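Local coordinates for putative peptidase (Bacteroides fragilis, PDB 5DYN), which is a clostripain-family (C11) cysteine protease, here as its C-terminal part, and probably activates the Bacteroides fragilis toxin by proteolytic cleavage, at residues S53-I58 against M146-R151. Residues are numbered along the deposited sequence; the frame is centred on the assembly and turned at random.
Sequences SSPTEI and MCYDRR. With NA (sodium ion), chain J.
P55 presents its CB and CG edge to one face of the Y148 ring, joining the loop that leaves strand 50-53 of the central mixed sheet to the long loop before strand 158-159. Both belong to the clostripain-family (clan CD) peptidase fold. The tight half of the contact is a CH-pi stack: P55 CB stands 3.5 Å from the ring centroid and only 8° off its normal, while CG sits over the same face, 3.5 Å from CE1 of Y148. The ring is turned under the proline because Y148 CG points anti to its carbonyl carbon (chi1 -62°). Its far end is held separately, Y148 OH being hydrogen-bonded to D159 and G210. Beside the stack, T56 OG1 donates to Y148 O over 2.8 Å, meeting a lone pair in the carbonyl plane. A chi1 of 180°, with OG1 anti to the backbone N, puts the hydroxyl within reach of this carbonyl. An ST turn shapes the same loop, T56 N donating to S54 OG at 3.1 Å. P55 O, packed 3.4 Å from Y148 CB, also binds a sodium ion at 2.6 Å, a site completed by F34 and S212.

The other half is looser and water-mediated. E57 comes no closer than 4.4 Å, OE2 to R150 CB, and direct polar contact gives way to one water that donates to E57 OE2 and Y148 O and accepts from R150 N. S196 and A197 bind the same carboxylate. Farther out, R151 grips D149 side-on in a salt bridge. R151 N donating to D149 OD1 forms an Asx turn, and R151 NE of the salt bridge reaches the same OD1 from the opposite face of the carboxylate plane, at 2.7 Å on the syn side.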
loop_
_atom_site.group_PDB
_atom_site.type_symbol
_atom_site.label_atom_id
_atom_site.label_comp_id
_atom_site.label_asym_id
_atom_site.label_seq_id
_atom_site.Cartn_x
_atom_site.Cartn_y
_atom_site.Cartn_z
ATOM N N SER B 53 2.944 1.818 -2.508
ATOM C CA SER B 53 1.773 2.558 -2.051
ATOM C C SER B 53 2.166 3.963 -1.609
ATOM O O SER B 53 3.276 4.424 -1.887
ATOM C CB SER B 53 1.078 1.819 -0.901
ATOM O OG SER B 53 -0.173 2.407 -0.588
ATOM N N SER B 54 1.250 4.643 -0.927
ATOM C CA SER B 54 1.547 5.943 -0.342
ATOM C C SER B 54 1.504 5.844 1.169
ATOM O O SER B 54 0.676 5.123 1.715
ATOM C CB SER B 54 0.556 7.005 -0.823
ATOM O OG SER B 54 0.791 8.247 -0.184
ATOM N N PRO B 55 2.403 6.563 1.855
ATOM C CA PRO B 55 2.350 6.617 3.318
ATOM C C PRO B 55 1.162 7.450 3.787
ATOM O O PRO B 55 0.722 7.331 4.934
ATOM C CB PRO B 55 3.679 7.276 3.694
ATOM C CG PRO B 55 4.027 8.108 2.502
ATOM C CD PRO B 55 3.538 7.331 1.310
ATOM N N THR B 56 0.647 8.286 2.889
ATOM C CA THR B 56 -0.501 9.126 3.194
ATOM C C THR B 56 -1.693 8.738 2.312
ATOM O O THR B 56 -1.793 7.593 1.864
ATOM C CB THR B 56 -0.160 10.624 3.018
ATOM O OG1 THR B 56 -1.307 11.421 3.336
ATOM C CG2 THR B 56 0.295 10.919 1.589
ATOM N N GLU B 57 -2.597 9.682 2.065
ATOM C CA GLU B 57 -3.812 9.383 1.313
ATOM C C GLU B 57 -3.576 9.224 -0.189
ATOM O O GLU B 57 -2.792 9.958 -0.792
ATOM C CB GLU B 57 -4.859 10.468 1.557
ATOM C CG GLU B 57 -5.230 10.619 3.017
ATOM C CD GLU B 57 -6.234 11.725 3.256
ATOM O OE1 GLU B 57 -7.276 11.741 2.566
ATOM O OE2 GLU B 57 -5.980 12.577 4.136
ATOM N N ILE B 58 -4.267 8.250 -0.775
ATOM C CA ILE B 58 -4.231 7.995 -2.212
ATOM C C ILE B 58 -5.412 8.683 -2.903
ATOM O O ILE B 58 -6.540 8.610 -2.416
ATOM C CB ILE B 58 -4.257 6.471 -2.505
ATOM C CG1 ILE B 58 -2.861 5.870 -2.347
ATOM C CG2 ILE B 58 -4.793 6.180 -3.903
ATOM C CD1 ILE B 58 -1.873 6.352 -3.388
ATOM N N MET B 146 7.371 14.850 9.831
ATOM C CA MET B 146 6.259 14.808 8.885
ATOM C C MET B 146 5.172 13.854 9.341
ATOM O O MET B 146 5.442 12.697 9.668
ATOM C CB MET B 146 6.740 14.395 7.492
ATOM C CG MET B 146 5.609 14.225 6.480
ATOM S SD MET B 146 4.732 15.773 6.162
ATOM C CE MET B 146 3.368 15.201 5.147
ATOM N N CYS B 147 3.944 14.357 9.379
ATOM C CA CYS B 147 2.789 13.533 9.696
ATOM C C CYS B 147 1.985 13.294 8.428
ATOM O O CYS B 147 1.467 14.239 7.832
ATOM C CB CYS B 147 1.922 14.198 10.762
ATOM S SG CYS B 147 0.551 13.181 11.342
ATOM N N TYR B 148 1.892 12.032 8.014
ATOM C CA TYR B 148 1.154 11.673 6.806
ATOM C C TYR B 148 -0.353 11.636 7.051
ATOM O O TYR B 148 -1.138 11.543 6.109
ATOM C CB TYR B 148 1.617 10.314 6.273
ATOM C CG TYR B 148 3.071 10.254 5.868
ATOM C CD1 TYR B 148 3.551 11.006 4.798
ATOM C CD2 TYR B 148 3.963 9.429 6.543
ATOM C CE1 TYR B 148 4.882 10.948 4.423
ATOM C CE2 TYR B 148 5.294 9.361 6.174
ATOM C CZ TYR B 148 5.749 10.121 5.115
ATOM O OH TYR B 148 7.074 10.048 4.750
ATOM N N ASP B 149 -0.746 11.697 8.321
ATOM C CA ASP B 149 -2.151 11.621 8.700
ATOM C C ASP B 149 -2.690 13.007 9.037
ATOM O O ASP B 149 -2.364 13.581 10.073
ATOM C CB ASP B 149 -2.333 10.667 9.882
ATOM C CG ASP B 149 -3.784 10.268 10.103
ATOM O OD1 ASP B 149 -4.694 11.002 9.656
ATOM O OD2 ASP B 149 -4.016 9.211 10.732
ATOM N N ARG B 150 -3.534 13.529 8.155
ATOM C CA ARG B 150 -4.010 14.902 8.265
ATOM C C ARG B 150 -5.302 15.009 9.071
ATOM O O ARG B 150 -5.860 16.093 9.223
ATOM C CB ARG B 150 -4.203 15.488 6.868
ATOM C CG ARG B 150 -2.893 15.663 6.124
ATOM C CD ARG B 150 -2.123 16.822 6.721
ATOM N NE ARG B 150 -0.734 16.492 7.011
ATOM C CZ ARG B 150 0.153 17.369 7.470
ATOM N NH1 ARG B 150 -0.209 18.626 7.686
ATOM N NH2 ARG B 150 1.403 16.992 7.714
ATOM N N ARG B 151 -5.765 13.872 9.583
ATOM C CA ARG B 151 -6.929 13.825 10.459
ATOM C C ARG B 151 -6.492 14.055 11.899
ATOM O O ARG B 151 -6.023 13.127 12.560
ATOM C CB ARG B 151 -7.641 12.478 10.326
ATOM C CG ARG B 151 -7.999 12.117 8.895
ATOM C CD ARG B 151 -8.272 10.634 8.743
ATOM N NE ARG B 151 -7.122 9.834 9.153
ATOM C CZ ARG B 151 -7.050 8.511 9.048
ATOM N NH1 ARG B 151 -8.064 7.829 8.536
ATOM N NH2 ARG B 151 -5.960 7.871 9.449
HETATM NA NA NA J . 0.838 5.047 6.247
HETATM O O HOH W 1 -3.870 12.266 5.917
#